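Local atomic coordinates of Glyco_hydro_cc domain-containing protein (Cryptococcus neoformans, PDB entry 6UBC), a protein that belongs to glycoside hydrolase family 128 (subgroup VII) and binds oligosaccharides, probably of the beta-1,3-glucan type. Residues L341-N346 with I366-F371; G350-I355 with V397-S402; I202-S207 with Q407-S412. One frame throughout, in Å; residues are numbered along the deposited sequence.

Interaction 1: residues L341-N346 with I366-F371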
# COMPACT_ATOMS: atom_id res chain seq x y z
N LEU A 341 4.73 1.40 3.16
CA LEU A 341 5.24 0.12 3.66
C LEU A 341 4.39 -1.04 3.10
O LEU A 341 3.14 -0.92 3.01
CB LEU A 341 5.17 0.07 5.19
CG LEU A 341 6.37 0.67 5.92
CD1 LEU A 341 6.60 2.11 5.52
CD2 LEU A 341 6.19 0.54 7.46
N HIS A 342 5.08 -2.17 2.93
CA HIS A 342 4.49 -3.52 2.79
C HIS A 342 4.97 -4.26 4.02
O HIS A 342 6.18 -4.36 4.25
CB HIS A 342 4.99 -4.17 1.47
CG HIS A 342 4.24 -3.63 0.30
ND1 HIS A 342 4.44 -4.12 -0.96
CD2 HIS A 342 3.34 -2.64 0.23
CE1 HIS A 342 3.69 -3.41 -1.77
NE2 HIS A 342 2.99 -2.47 -1.08
N ILE A 343 4.01 -4.76 4.81
CA ILE A 343 4.37 -5.49 6.04
C ILE A 343 3.96 -6.95 5.87
O ILE A 343 2.75 -7.23 5.77
CB ILE A 343 3.72 -4.82 7.24
CG1 ILE A 343 4.26 -3.40 7.40
CG2 ILE A 343 3.99 -5.59 8.52
CD1 ILE A 343 3.70 -2.66 8.61
N ASN A 344 4.96 -7.81 5.85
CA ASN A 344 4.74 -9.28 5.71
C ASN A 344 5.46 -9.89 6.90
O ASN A 344 6.66 -10.11 6.80
CB ASN A 344 5.22 -9.78 4.35
CG ASN A 344 4.36 -9.16 3.25
OD1 ASN A 344 3.19 -9.47 3.17
ND2 ASN A 344 4.99 -8.41 2.35
N LYS A 345 4.70 -10.07 7.98
CA LYS A 345 5.24 -10.47 9.28
C LYS A 345 4.25 -11.41 9.94
O LYS A 345 3.14 -11.50 9.47
CB LYS A 345 5.50 -9.23 10.13
CG LYS A 345 6.60 -8.30 9.62
CD LYS A 345 8.01 -8.89 9.58
CE LYS A 345 8.98 -7.79 9.26
NZ LYS A 345 10.38 -8.26 9.19
N ASN A 346 4.67 -12.13 11.00
CA ASN A 346 3.73 -13.02 11.69
C ASN A 346 3.63 -12.69 13.17
O ASN A 346 3.04 -13.51 13.87
CB ASN A 346 4.05 -14.49 11.50
CG ASN A 346 5.29 -14.95 12.25
OD1 ASN A 346 6.02 -14.14 12.80
ND2 ASN A 346 5.53 -16.24 12.22
N ILE A 366 3.06 7.37 7.54
CA ILE A 366 3.16 6.06 6.86
C ILE A 366 1.79 5.61 6.34
O ILE A 366 0.78 5.76 7.05
CB ILE A 366 3.77 5.03 7.80
CG1 ILE A 366 5.28 5.27 7.87
CG2 ILE A 366 3.44 3.58 7.42
CD1 ILE A 366 5.94 4.63 9.06
N TRP A 367 1.80 5.01 5.16
CA TRP A 367 0.67 4.20 4.68
C TRP A 367 1.17 2.78 4.54
O TRP A 367 2.22 2.56 3.91
CB TRP A 367 0.11 4.72 3.34
CG TRP A 367 -0.85 5.85 3.41
CD1 TRP A 367 -1.03 6.77 4.39
CD2 TRP A 367 -1.82 6.12 2.40
NE1 TRP A 367 -2.01 7.64 4.06
CE2 TRP A 367 -2.53 7.27 2.84
CE3 TRP A 367 -2.14 5.53 1.18
CZ2 TRP A 367 -3.51 7.87 2.05
CZ3 TRP A 367 -3.15 6.08 0.41
CH2 TRP A 367 -3.84 7.24 0.86
N VAL A 368 0.49 1.85 5.15
CA VAL A 368 0.76 0.40 4.92
C VAL A 368 -0.14 0.00 3.76
O VAL A 368 -1.31 -0.38 3.99
CB VAL A 368 0.57 -0.45 6.18
CG1 VAL A 368 0.93 -1.92 5.95
CG2 VAL A 368 1.44 0.05 7.32
N THR A 369 0.39 -0.06 2.55
CA THR A 369 -0.49 -0.25 1.37
C THR A 369 -0.77 -1.76 1.18
O THR A 369 -1.71 -2.07 0.46
CB THR A 369 0.06 0.39 0.10
OG1 THR A 369 1.31 -0.25 -0.19
CG2 THR A 369 0.17 1.91 0.24
N GLU A 370 0.02 -2.65 1.78
CA GLU A 370 -0.24 -4.11 1.74
C GLU A 370 0.23 -4.67 3.06
O GLU A 370 1.39 -4.39 3.44
CB GLU A 370 0.53 -4.81 0.61
CG GLU A 370 0.11 -4.44 -0.77
CD GLU A 370 0.92 -5.01 -1.90
OE1 GLU A 370 1.76 -5.93 -1.66
OE2 GLU A 370 0.73 -4.50 -3.06
N PHE A 371 -0.60 -5.37 3.79
CA PHE A 371 -0.08 -6.25 4.86
C PHE A 371 -0.63 -7.65 4.73
O PHE A 371 -1.70 -7.83 4.15
CB PHE A 371 -0.42 -5.73 6.25
CG PHE A 371 -1.85 -5.76 6.69
CD1 PHE A 371 -2.39 -6.90 7.26
CD2 PHE A 371 -2.66 -4.65 6.50
CE1 PHE A 371 -3.73 -6.92 7.63
CE2 PHE A 371 -4.00 -4.69 6.82
CZ PHE A 371 -4.52 -5.82 7.41
O HOH W 1 1.21 -1.29 -3.06
O HOH W 2 3.52 -7.12 0.15
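Glu370 lays its carboxylate over one face of the His342 imidazole, the two planes only 17° from parallel, with OE1 3.2 Å from His342 CE1 and displaced toward the rim. Glu370 CG lies beside the backbone N (chi1 -67°), and the extended chain beyond it carries the carboxylate across the ring. Further back on that face, Glu370 CB makes a CH-pi contact, 3.8 Å from the centre of the His342 ring. At the imidazole edge, near its plane, lie water 1 and the hydroxyl of Thr369, which also bonds to Asn340 OD1; His342 NE2 is 2.9 Å from Thr369 OG1, but the bond is bent and weak. Glu274, bonded to His342 ND1, holds the ring more firmly. Glu370 OE2 takes the indole N-H of Trp225, while OE1 receives a bond from water 2, itself gripped by Asn344 ND2.

Beneath these groups the strands run parallel, and the register slips by one residue between Leu341 and His342, a beta bulge. Leu341 N reaches Trp367 O at 2.9 Å. The other face, with Leu341, Ile343, Val368 and Phe371, is apolar: Ile343 CD1 meets Val368 CG2 at 3.8 Å. This is the beta-alpha-beta unit of strands six and seven of a (beta/alpha)8 barrel; helices 348-362 and 386-402 pack on the apolar face, and strand 406-411 pairs in parallel with the other edge of strand 366-375.

Interaction 2: residues G350-I355 with V397-S402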
# COMPACT_ATOMS: atom_id res chain seq x y z
N GLY A 350 7.48 -7.78 14.69
CA GLY A 350 7.95 -7.58 13.30
C GLY A 350 7.28 -6.38 12.66
O GLY A 350 7.94 -5.64 11.93
N VAL A 351 5.97 -6.23 12.88
CA VAL A 351 5.20 -5.08 12.40
C VAL A 351 5.90 -3.82 12.95
O VAL A 351 6.11 -2.88 12.21
CB VAL A 351 3.72 -5.16 12.82
CG1 VAL A 351 2.98 -3.93 12.38
CG2 VAL A 351 3.03 -6.44 12.27
N LYS A 352 6.19 -3.81 14.25
CA LYS A 352 6.80 -2.63 14.87
C LYS A 352 8.19 -2.41 14.30
O LYS A 352 8.53 -1.27 14.08
CB LYS A 352 6.81 -2.78 16.39
CG LYS A 352 5.46 -2.65 17.03
CD LYS A 352 5.47 -3.17 18.46
CE LYS A 352 4.25 -2.74 19.25
NZ LYS A 352 4.11 -3.62 20.45
N THR A 353 8.97 -3.44 14.08
CA THR A 353 10.28 -3.28 13.45
C THR A 353 10.14 -2.48 12.14
O THR A 353 10.91 -1.56 11.88
CB THR A 353 10.89 -4.66 13.21
OG1 THR A 353 11.10 -5.25 14.48
CG2 THR A 353 12.18 -4.60 12.44
N ASP A 354 9.18 -2.84 11.30
CA ASP A 354 9.02 -2.15 9.99
C ASP A 354 8.66 -0.68 10.22
O ASP A 354 9.28 0.21 9.57
CB ASP A 354 7.97 -2.82 9.10
CG ASP A 354 8.34 -4.17 8.49
OD1 ASP A 354 9.54 -4.58 8.55
OD2 ASP A 354 7.41 -4.80 7.93
N ILE A 355 7.65 -0.42 11.07
CA ILE A 355 7.16 0.97 11.27
C ILE A 355 8.29 1.80 11.88
O ILE A 355 8.59 2.91 11.39
CB ILE A 355 5.88 1.03 12.09
CG1 ILE A 355 4.74 0.26 11.44
CG2 ILE A 355 5.56 2.50 12.33
CD1 ILE A 355 3.62 0.11 12.38
N VAL A 397 -4.74 -4.69 13.21
CA VAL A 397 -5.73 -3.59 13.05
C VAL A 397 -5.74 -2.71 14.31
O VAL A 397 -5.60 -1.46 14.17
CB VAL A 397 -7.11 -4.13 12.67
CG1 VAL A 397 -8.18 -3.04 12.88
CG2 VAL A 397 -7.13 -4.69 11.24
N ALA A 398 -5.72 -3.32 15.49
CA ALA A 398 -5.60 -2.59 16.78
C ALA A 398 -4.30 -1.78 16.87
O ALA A 398 -4.38 -0.57 17.26
CB ALA A 398 -5.73 -3.54 17.92
N LEU A 399 -3.17 -2.37 16.50
CA LEU A 399 -1.88 -1.68 16.47
C LEU A 399 -1.98 -0.48 15.54
O LEU A 399 -1.55 0.61 15.93
CB LEU A 399 -0.81 -2.65 15.96
CG LEU A 399 0.62 -2.18 16.09
CD1 LEU A 399 1.56 -3.36 16.06
CD2 LEU A 399 1.03 -1.23 14.97
N PHE A 400 -2.40 -0.66 14.29
CA PHE A 400 -2.40 0.43 13.31
C PHE A 400 -3.31 1.57 13.81
O PHE A 400 -2.90 2.73 13.72
CB PHE A 400 -2.86 -0.03 11.93
CG PHE A 400 -1.92 -0.92 11.18
CD1 PHE A 400 -0.55 -0.88 11.35
CD2 PHE A 400 -2.42 -1.84 10.29
CE1 PHE A 400 0.29 -1.66 10.56
CE2 PHE A 400 -1.60 -2.65 9.54
CZ PHE A 400 -0.23 -2.53 9.62
N GLU A 401 -4.50 1.24 14.30
CA GLU A 401 -5.44 2.30 14.74
C GLU A 401 -4.78 3.11 15.87
O GLU A 401 -4.93 4.34 15.94
CB GLU A 401 -6.78 1.66 15.12
CG GLU A 401 -7.57 1.18 13.94
CD GLU A 401 -8.04 2.24 12.95
OE1 GLU A 401 -7.99 3.48 13.29
OE2 GLU A 401 -8.49 1.86 11.82
N SER A 402 -4.02 2.46 16.74
CA SER A 402 -3.49 3.15 17.94
C SER A 402 -2.18 3.88 17.61
O SER A 402 -1.73 4.71 18.38
CB SER A 402 -3.37 2.18 19.08
OG SER A 402 -2.27 1.36 18.82
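Leu399 of helix 386-402 reaches across to Val351, Lys352 and Ile355 of helix 348-362. From CB, which points toward helix 348-362, the side chain bridges the gap. With CG anti to the backbone N (chi1 -170°), the isobutyl group extends away from its own helix and opens into a fork. One prong, CD1, lies 4.0 Å from Val351 CG1 and also rests beside the lysine stem, 4.1 Å from Lys352 CG. The other prong, CD2, touches Ile355 CD1 at 3.9 Å. Leu399 comes from one helix while Val351 and Ile355 come from the other, and their terminal methyls meet as the side chains pass in opposite senses.

Phe400 supplies the second point of contact. Its CB does not set out toward helix 348-362, but the ring swings back so that CE1 comes 4.0 Å from Val351 CG1. Ile355 CD1 approaches the same carbon at 4.2 Å, at the edge of the ring and near its plane. Deeper in, the ring also packs on Ile343 and Val368 of the sheet and meets the Tyr409 ring.

The axes of the two short segments are 11.6 Å apart and inclined by 31°, and the contact between these outer helices of a (beta/alpha)8 barrel is made by side chains. No hydrogen bond crosses, and only 191 Å² is buried. The chemistry is therefore that of dispersion and the hydrophobic effect, set by the shapes of four apolar residues and the methylene stem of an exposed lysine, with no directional bond to fix the angle between the helices.

Interaction 3: residues I202-S207 with Q407-S412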
# COMPACT_ATOMS: atom_id res chain seq x y z
N ILE A 202 -10.79 7.67 7.95
CA ILE A 202 -10.86 6.20 8.20
C ILE A 202 -9.52 5.61 7.74
O ILE A 202 -9.26 5.64 6.54
CB ILE A 202 -12.04 5.56 7.44
CG1 ILE A 202 -13.39 6.23 7.77
CG2 ILE A 202 -12.10 4.05 7.73
CD1 ILE A 202 -14.51 5.77 6.91
N LYS A 203 -8.73 5.11 8.66
CA LYS A 203 -7.39 4.59 8.27
C LYS A 203 -7.59 3.39 7.35
O LYS A 203 -6.75 3.16 6.47
CB LYS A 203 -6.61 4.14 9.49
CG LYS A 203 -6.10 5.27 10.38
CD LYS A 203 -5.15 4.78 11.45
CE LYS A 203 -4.73 5.83 12.45
NZ LYS A 203 -3.60 5.41 13.29
N ALA A 204 -8.59 2.56 7.64
CA ALA A 204 -8.65 1.24 6.99
C ALA A 204 -8.98 1.41 5.51
O ALA A 204 -9.90 2.17 5.15
CB ALA A 204 -9.72 0.38 7.68
N GLY A 205 -8.29 0.65 4.67
CA GLY A 205 -8.60 0.59 3.25
C GLY A 205 -8.51 -0.85 2.74
O GLY A 205 -8.34 -1.78 3.54
N VAL A 206 -8.48 -0.98 1.42
CA VAL A 206 -8.29 -2.33 0.86
C VAL A 206 -7.58 -2.21 -0.48
O VAL A 206 -7.74 -1.18 -1.14
CB VAL A 206 -9.61 -3.09 0.80
CG1 VAL A 206 -10.46 -2.63 -0.39
CG2 VAL A 206 -9.34 -4.63 0.74
N SER A 207 -6.88 -3.27 -0.85
CA SER A 207 -6.25 -3.47 -2.16
C SER A 207 -7.13 -4.42 -2.97
O SER A 207 -7.59 -5.40 -2.38
CB SER A 207 -4.84 -4.00 -1.98
OG SER A 207 -4.83 -5.30 -1.39
N GLN A 407 -1.02 6.43 9.08
CA GLN A 407 -2.23 7.23 8.73
C GLN A 407 -3.21 6.43 7.87
O GLN A 407 -4.33 6.89 7.69
CB GLN A 407 -1.89 8.50 7.95
CG GLN A 407 -0.85 9.32 8.62
CD GLN A 407 -1.57 10.17 9.59
OE1 GLN A 407 -2.29 11.09 9.17
NE2 GLN A 407 -1.36 9.80 10.85
N ALA A 408 -2.82 5.27 7.35
CA ALA A 408 -3.72 4.41 6.55
C ALA A 408 -3.10 3.01 6.46
O ALA A 408 -1.85 2.92 6.49
CB ALA A 408 -3.95 5.04 5.17
N TYR A 409 -3.94 2.00 6.26
CA TYR A 409 -3.47 0.61 6.02
C TYR A 409 -4.52 -0.11 5.18
O TYR A 409 -5.75 0.22 5.16
CB TYR A 409 -3.23 -0.08 7.36
CG TYR A 409 -4.47 -0.11 8.23
CD1 TYR A 409 -5.41 -1.14 8.11
CD2 TYR A 409 -4.73 0.85 9.19
CE1 TYR A 409 -6.56 -1.19 8.88
CE2 TYR A 409 -5.87 0.80 9.99
CZ TYR A 409 -6.80 -0.22 9.83
OH TYR A 409 -7.92 -0.32 10.61
N ALA A 410 -4.01 -1.11 4.46
CA ALA A 410 -4.83 -1.97 3.58
C ALA A 410 -4.39 -3.42 3.66
O ALA A 410 -3.19 -3.76 3.39
CB ALA A 410 -4.75 -1.45 2.16
N TYR A 411 -5.39 -4.27 3.84
CA TYR A 411 -5.27 -5.73 3.69
C TYR A 411 -4.76 -6.09 2.29
O TYR A 411 -5.33 -5.64 1.26
CB TYR A 411 -6.62 -6.31 4.00
CG TYR A 411 -6.68 -7.80 4.20
CD1 TYR A 411 -6.61 -8.67 3.11
CD2 TYR A 411 -6.81 -8.33 5.45
CE1 TYR A 411 -6.74 -10.04 3.30
CE2 TYR A 411 -6.96 -9.69 5.66
CZ TYR A 411 -6.88 -10.55 4.58
OH TYR A 411 -7.03 -11.89 4.79
N SER A 412 -3.71 -6.92 2.21
CA SER A 412 -3.15 -7.31 0.91
C SER A 412 -4.05 -8.35 0.27
O SER A 412 -4.30 -9.38 0.94
CB SER A 412 -1.76 -7.84 1.07
OG SER A 412 -1.28 -8.20 -0.20
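Tyr409 spreads one face of its ring over the backbone of Lys203 and Ala204, and this end of the contact is the tight one. Ala204 CA makes a CH-pi contact, 3.9 Å from the centre of the Tyr409 ring and 21° off its normal. The methyl group follows, with Ala204 CB 3.7 Å from Tyr409 CZ, while Lys203 CB touches Tyr409 CE2 at 3.5 Å. The ring lies there because CG sits between the backbone N and the carbonyl carbon (chi1 58°), which folds it back over the partner strand. Beneath it Tyr409 N donates to Lys203 O at 3.0 Å, and Gly205 N to Tyr409 O by a short, bent bond. The partly exposed Lys203 stem and Gln407 flank this packing, the lysine ammonium bonding to the carbonyls of Val406, Phe400 and Glu401.

At Gly205 and Val206 the parallel pairing slackens: Gly205 O stands 3.9 Å from Tyr411 N. Beyond it Ser207 OG donates to Tyr411 O at 2.7 Å, onto a lone pair in the carbonyl plane.

The contact pairs the first and eighth strands and so closes the barrel. Its chemistry is mixed: a short bonded ladder under an aromatic lid, then looser backbone pairing, beyond which a serine hydroxyl bonds to the Tyr411 carbonyl. Gly205 O, too far from Tyr411 N for a ladder bond, is satisfied by Tyr436 OH, so side chains make up for the missing ladder bonds.

Strand 366-371 of interaction 1 and strand 407-412 of interaction 3 are neighbours in the barrel, probably bonded through Ile366 O to Gln407 N and Val368 O to Ala410 N, both 2.8 Å; the centres of these contacts lie about 10 Å apart. Interaction 2 belongs to the outer helical layer, its centre about 9 Å from that of interaction 1, with Asp354 reaching Ile343 and Lys345. Segment 397-402 also ties to interaction 3: Glu401 OE2 is 2.6 Å from Tyr409 OH and Phe400 O is 2.8 Å from Lys203 NZ, both probable hydrogen bonds. Of the three, interaction 1 carries the polar cluster that probably belongs to the sugar-binding site.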